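Local coordinates for DUF309 domain-containing protein (Thermus thermophilus, PDB 2CXD) that is of unknown function and folds as a compact, all-helical single chain of the DUF309 family, at residues G33-L38 against P75-D80; E6-L11 against E22-Y27. All coordinates share one frame; numbering follows the deposited sequence.

In the fold
From the N terminus the chain runs into helix 5-13, turns through a short loop and comes back as helix 17-30. Contact 2 closes this first hairpin by packing 6-11 against 22-27, with only ten residues between them. Helix 33-53 follows directly, and residues 33-38 at its beginning meet a part of the chain much later in sequence: 75-80, in the loop that leads from helix 59-69 into helix 81-92. Contact 1 therefore closes a loop of 36 intervening residues, most of them helical. The two contacts lie in series along the chain and neither encloses the other. Their centres are about 13 Å apart, and they meet where Leu79 packs on Leu9.

Contact 1: G33-L38 against P75-D80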
loop_
_atom_site.group_PDB
_atom_site.type_symbol
_atom_site.label_atom_id
_atom_site.label_comp_id
_atom_site.label_asym_id
_atom_site.label_seq_id
_atom_site.Cartn_x
_atom_site.Cartn_y
_atom_site.Cartn_z
ATOM N N GLY A 33 11.091 -5.117 10.590
ATOM C CA GLY A 33 10.801 -6.419 10.016
ATOM C C GLY A 33 9.673 -6.486 9.001
ATOM O O GLY A 33 9.563 -5.626 8.126
ATOM N N GLU A 34 8.834 -7.515 9.120
ATOM C CA GLU A 34 7.724 -7.710 8.195
ATOM C C GLU A 34 6.678 -6.610 8.258
ATOM O O GLU A 34 6.073 -6.283 7.245
ATOM C CB GLU A 34 7.048 -9.064 8.435
ATOM C CG GLU A 34 7.927 -10.257 8.121
ATOM C CD GLU A 34 7.160 -11.567 8.125
ATOM O OE1 GLU A 34 6.419 -11.825 9.103
ATOM O OE2 GLU A 34 7.310 -12.342 7.155
ATOM N N GLU A 35 6.454 -6.056 9.446
ATOM C CA GLU A 35 5.478 -4.980 9.599
ATOM C C GLU A 35 5.916 -3.753 8.804
ATOM O O GLU A 35 5.086 -3.050 8.224
ATOM C CB GLU A 35 5.306 -4.612 11.075
ATOM C CG GLU A 35 4.492 -5.624 11.871
ATOM C CD GLU A 35 4.356 -5.245 13.334
ATOM O OE1 GLU A 35 3.982 -4.088 13.622
ATOM O OE2 GLU A 35 4.618 -6.107 14.199
ATOM N N ARG A 36 7.219 -3.496 8.781
ATOM C CA ARG A 36 7.752 -2.361 8.033
ATOM C C ARG A 36 7.582 -2.617 6.534
ATOM O O ARG A 36 7.221 -1.712 5.774
ATOM C CB ARG A 36 9.234 -2.153 8.348
ATOM C CG ARG A 36 9.798 -0.861 7.768
ATOM C CD ARG A 36 11.289 -0.719 8.046
ATOM N NE ARG A 36 11.819 0.560 7.572
ATOM C CZ ARG A 36 11.758 1.699 8.253
ATOM N NH1 ARG A 36 11.192 1.730 9.453
ATOM N NH2 ARG A 36 12.267 2.809 7.733
ATOM N N ARG A 37 7.848 -3.851 6.113
ATOM C CA ARG A 37 7.712 -4.220 4.707
ATOM C C ARG A 37 6.251 -4.096 4.278
ATOM O O ARG A 37 5.958 -3.656 3.168
ATOM C CB ARG A 37 8.187 -5.656 4.469
ATOM C CG ARG A 37 9.682 -5.869 4.574
ATOM C CD ARG A 37 9.997 -7.354 4.516
ATOM N NE ARG A 37 9.458 -7.966 3.304
ATOM C CZ ARG A 37 9.372 -9.276 3.098
ATOM N NH1 ARG A 37 9.787 -10.125 4.025
ATOM N NH2 ARG A 37 8.874 -9.738 1.956
ATOM N N LEU A 38 5.340 -4.492 5.162
ATOM C CA LEU A 38 3.916 -4.412 4.862
ATOM C C LEU A 38 3.491 -2.963 4.667
ATOM O O LEU A 38 2.858 -2.615 3.668
ATOM C CB LEU A 38 3.081 -5.013 5.994
ATOM C CG LEU A 38 1.576 -4.751 5.841
ATOM C CD1 LEU A 38 1.050 -5.497 4.610
ATOM C CD2 LEU A 38 0.838 -5.177 7.102
ATOM N N PRO A 75 -3.607 -12.745 6.290
ATOM C CA PRO A 75 -3.405 -11.346 6.692
ATOM C C PRO A 75 -2.160 -11.069 7.531
ATOM O O PRO A 75 -1.466 -11.986 7.966
ATOM C CB PRO A 75 -4.693 -11.017 7.443
ATOM C CG PRO A 75 -5.042 -12.327 8.073
ATOM C CD PRO A 75 -4.793 -13.312 6.956
ATOM N N LEU A 76 -1.880 -9.785 7.731
ATOM C CA LEU A 76 -0.739 -9.338 8.518
ATOM C C LEU A 76 -1.187 -8.020 9.132
ATOM O O LEU A 76 -1.676 -7.139 8.425
ATOM C CB LEU A 76 0.482 -9.120 7.617
ATOM C CG LEU A 76 1.873 -9.157 8.258
ATOM C CD1 LEU A 76 2.909 -8.813 7.201
ATOM C CD2 LEU A 76 1.969 -8.181 9.416
HETATM N N MSE A 77 -1.024 -7.886 10.445
HETATM C CA MSE A 77 -1.449 -6.679 11.149
HETATM C C MSE A 77 -2.951 -6.492 10.983
HETATM O O MSE A 77 -3.461 -5.379 11.097
HETATM C CB MSE A 77 -0.729 -5.436 10.613
HETATM C CG MSE A 77 0.754 -5.351 10.938
HETATM SE SE MSE A 77 1.464 -3.581 10.538
HETATM C CE MSE A 77 0.995 -2.707 12.190
ATOM N N GLY A 78 -3.653 -7.586 10.707
ATOM C CA GLY A 78 -5.095 -7.522 10.525
ATOM C C GLY A 78 -5.509 -6.998 9.159
ATOM O O GLY A 78 -6.666 -6.633 8.948
ATOM N N LEU A 79 -4.569 -6.962 8.220
ATOM C CA LEU A 79 -4.866 -6.468 6.882
ATOM C C LEU A 79 -4.699 -7.522 5.794
ATOM O O LEU A 79 -3.708 -8.251 5.768
ATOM C CB LEU A 79 -3.964 -5.270 6.551
ATOM C CG LEU A 79 -4.020 -4.729 5.117
ATOM C CD1 LEU A 79 -5.358 -4.056 4.874
ATOM C CD2 LEU A 79 -2.882 -3.741 4.890
ATOM N N ASP A 80 -5.685 -7.604 4.906
ATOM C CA ASP A 80 -5.618 -8.522 3.778
ATOM C C ASP A 80 -4.980 -7.686 2.675
ATOM O O ASP A 80 -5.669 -7.024 1.894
ATOM C CB ASP A 80 -7.011 -8.974 3.346
ATOM C CG ASP A 80 -7.000 -9.687 2.008
ATOM O OD1 ASP A 80 -5.918 -10.132 1.575
ATOM O OD2 ASP A 80 -8.073 -9.807 1.391
#
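Leu38, with the largest share of buried surface here, reaches from segment 33-38 of helix 33-53 into the turn formed by 75-80 and touches Leu76, Met77 and Leu79. Its two methyls meet different partners. CD2 sits 3.5 Å from the carbonyl O of Leu76. The same CD2 is 3.8 Å from SE of Met77, a selenomethionine in this crystal. CD1 meets CD2 of Leu79 at 4.3 Å. Leu76 meets Leu38 from the loop: its CD2 lies 4.0 Å from Leu38 CD2, and its CD1 touches Leu38 CB and the carbonyl O of Glu34. Met77 runs out beside them and bends at its last torsion (chi3 85°), which carries CE to within 3.6 Å of Glu35 OE1. The Glu35 side chain crosses that of Met77 at about a right angle, and its CG touches SE at 3.9 Å, so the aliphatic part of an exposed glutamate lies against the selenium.

No hydrogen bond joins the two segments; the loop holds its own shape. A type I' turn from Leu76 to Leu79, with backbone bonds in both directions between those two residues, presents all three apolar side chains to the helix. Immediately afterwards Asp80 caps the N terminus of helix 81-92, where Ser83 OG binds its OD2. Leu38 also touches Trp81 and Leu79 touches Leu84, so the contact wedges the start of helix 33-53 against the loop that leads into helix 81-92.

Contact 2: E6-L11 against E22-Y27; sequences EEVLGL and EVLEPY
Segments 6-11 and 22-27, on helices 5-13 and 17-30, run roughly antiparallel: the axes of the two segments make 139° between their N-to-C directions and approach to 10.9 Å. That separation is wide for packed helices, and only 181 Å² of surface is buried between the segments. The backbones come nearest at Val8 and Val23, whose CA atoms are 7.4 Å apart. Segment 22-27 is kinked at Pro26, whose N makes no bond to the preceding turn.

Val23 is the side chain on which the contact turns, because its two methyls serve different partners. CG1 meets CG2 of Val8 at 3.9 Å. CG2 faces CD1 of Leu11 at 4.0 Å, one helical turn further along the first helix, and is also approached by Glu7 OE1 at 4.0 Å. Val23 thus spans three residues on one side of helix 5-13. Val8 has a second neighbour in Leu24: the same CG2 lies 3.9 Å from Leu24 CD2. The CA-CB bond of Leu24 does not aim at segment 6-11, but its chain, with CG anti to the carbonyl carbon (chi1 -60°), carries CD2 back toward Val8. Glu7, exposed at the edge of the interface, is extended beyond CG, with CG anti to the backbone N (chi1 179°), which brings OE1 to CG2 of Val23, the two side chains crossing obliquely.

Beyond the segments, Leu24 packs on Leu39, Val42 and Ile43 of helix 33-53, while Val8 and Leu11 both touch Val20. Branched aliphatic groups make up nearly all of this interface, and no hydrogen bond or salt bridge crosses it. The hairpin is therefore joined here by van der Waals packing, with the Glu7 carboxylate at its exposed margin, where solvent can probably reach the charge.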
loop_
_atom_site.group_PDB
_atom_site.type_symbol
_atom_site.label_atom_id
_atom_site.label_comp_id
_atom_site.label_asym_id
_atom_site.label_seq_id
_atom_site.Cartn_x
_atom_site.Cartn_y
_atom_site.Cartn_z
ATOM N N GLU A 6 -9.437 0.013 9.145
ATOM C CA GLU A 6 -10.775 0.376 8.701
ATOM C C GLU A 6 -10.749 1.816 8.197
ATOM O O GLU A 6 -11.405 2.155 7.211
ATOM C CB GLU A 6 -11.789 0.221 9.841
ATOM C CG GLU A 6 -12.063 -1.233 10.218
ATOM C CD GLU A 6 -12.597 -2.055 9.049
ATOM O OE1 GLU A 6 -13.699 -1.738 8.548
ATOM O OE2 GLU A 6 -11.916 -3.019 8.631
ATOM N N GLU A 7 -9.979 2.664 8.874
ATOM C CA GLU A 7 -9.861 4.060 8.469
ATOM C C GLU A 7 -9.089 4.130 7.151
ATOM O O GLU A 7 -9.490 4.824 6.214
ATOM C CB GLU A 7 -9.116 4.871 9.538
ATOM C CG GLU A 7 -8.937 6.344 9.173
ATOM C CD GLU A 7 -7.885 7.048 10.021
ATOM O OE1 GLU A 7 -7.644 8.252 9.787
ATOM O OE2 GLU A 7 -7.293 6.403 10.916
ATOM N N VAL A 8 -7.978 3.406 7.086
ATOM C CA VAL A 8 -7.142 3.388 5.888
ATOM C C VAL A 8 -7.895 2.821 4.685
ATOM O O VAL A 8 -7.844 3.384 3.593
ATOM C CB VAL A 8 -5.859 2.556 6.123
ATOM C CG1 VAL A 8 -4.994 2.546 4.863
ATOM C CG2 VAL A 8 -5.075 3.137 7.295
ATOM N N LEU A 9 -8.592 1.706 4.887
ATOM C CA LEU A 9 -9.349 1.096 3.801
ATOM C C LEU A 9 -10.424 2.049 3.281
ATOM O O LEU A 9 -10.717 2.071 2.083
ATOM C CB LEU A 9 -9.969 -0.224 4.265
ATOM C CG LEU A 9 -8.966 -1.375 4.381
ATOM C CD1 LEU A 9 -9.655 -2.618 4.915
ATOM C CD2 LEU A 9 -8.357 -1.651 3.010
ATOM N N GLY A 10 -10.999 2.842 4.182
ATOM C CA GLY A 10 -12.013 3.805 3.787
ATOM C C GLY A 10 -11.430 4.877 2.878
ATOM O O GLY A 10 -12.099 5.368 1.968
ATOM N N LEU A 11 -10.181 5.255 3.130
ATOM C CA LEU A 11 -9.512 6.258 2.311
ATOM C C LEU A 11 -9.104 5.630 0.979
ATOM O O LEU A 11 -9.265 6.238 -0.081
ATOM C CB LEU A 11 -8.267 6.796 3.033
ATOM C CG LEU A 11 -8.512 7.585 4.329
ATOM C CD1 LEU A 11 -7.182 7.941 4.986
ATOM C CD2 LEU A 11 -9.312 8.843 4.023
ATOM N N GLU A 22 -0.285 9.689 4.228
ATOM C CA GLU A 22 -0.152 10.491 5.443
ATOM C C GLU A 22 -0.397 9.691 6.717
ATOM O O GLU A 22 0.320 9.846 7.709
ATOM C CB GLU A 22 -1.122 11.678 5.400
ATOM C CG GLU A 22 -0.740 12.769 4.413
ATOM C CD GLU A 22 0.617 13.397 4.715
ATOM O OE1 GLU A 22 1.642 12.713 4.532
ATOM O OE2 GLU A 22 0.658 14.574 5.137
ATOM N N VAL A 23 -1.410 8.835 6.689
ATOM C CA VAL A 23 -1.744 8.017 7.848
ATOM C C VAL A 23 -0.700 6.946 8.129
ATOM O O VAL A 23 -0.290 6.745 9.272
ATOM C CB VAL A 23 -3.116 7.321 7.655
ATOM C CG1 VAL A 23 -3.360 6.311 8.771
ATOM C CG2 VAL A 23 -4.218 8.356 7.634
ATOM N N LEU A 24 -0.248 6.268 7.083
ATOM C CA LEU A 24 0.709 5.184 7.261
ATOM C C LEU A 24 2.184 5.548 7.467
ATOM O O LEU A 24 2.902 4.819 8.145
ATOM C CB LEU A 24 0.591 4.202 6.084
ATOM C CG LEU A 24 -0.779 3.530 5.904
ATOM C CD1 LEU A 24 -0.734 2.556 4.722
ATOM C CD2 LEU A 24 -1.155 2.794 7.193
ATOM N N GLU A 25 2.641 6.665 6.909
ATOM C CA GLU A 25 4.054 7.026 7.027
ATOM C C GLU A 25 4.641 6.986 8.439
ATOM O O GLU A 25 5.738 6.470 8.637
ATOM C CB GLU A 25 4.317 8.399 6.409
ATOM C CG GLU A 25 5.796 8.672 6.180
ATOM C CD GLU A 25 6.037 9.988 5.474
ATOM O OE1 GLU A 25 5.728 11.048 6.062
ATOM O OE2 GLU A 25 6.530 9.961 4.326
ATOM N N PRO A 26 3.934 7.548 9.430
ATOM C CA PRO A 26 4.444 7.536 10.808
ATOM C C PRO A 26 4.636 6.107 11.314
ATOM O O PRO A 26 5.616 5.804 12.002
ATOM C CB PRO A 26 3.361 8.283 11.582
ATOM C CG PRO A 26 2.814 9.226 10.567
ATOM C CD PRO A 26 2.717 8.370 9.331
ATOM N N TYR A 27 3.703 5.224 10.966
ATOM C CA TYR A 27 3.791 3.833 11.388
ATOM C C TYR A 27 4.964 3.149 10.700
ATOM O O TYR A 27 5.728 2.421 11.332
ATOM C CB TYR A 27 2.486 3.092 11.071
ATOM C CG TYR A 27 1.307 3.585 11.878
ATOM C CD1 TYR A 27 1.164 3.249 13.225
ATOM C CD2 TYR A 27 0.351 4.416 11.306
ATOM C CE1 TYR A 27 0.092 3.735 13.983
ATOM C CE2 TYR A 27 -0.715 4.906 12.048
ATOM C CZ TYR A 27 -0.839 4.565 13.382
ATOM O OH TYR A 27 -1.890 5.072 14.107
#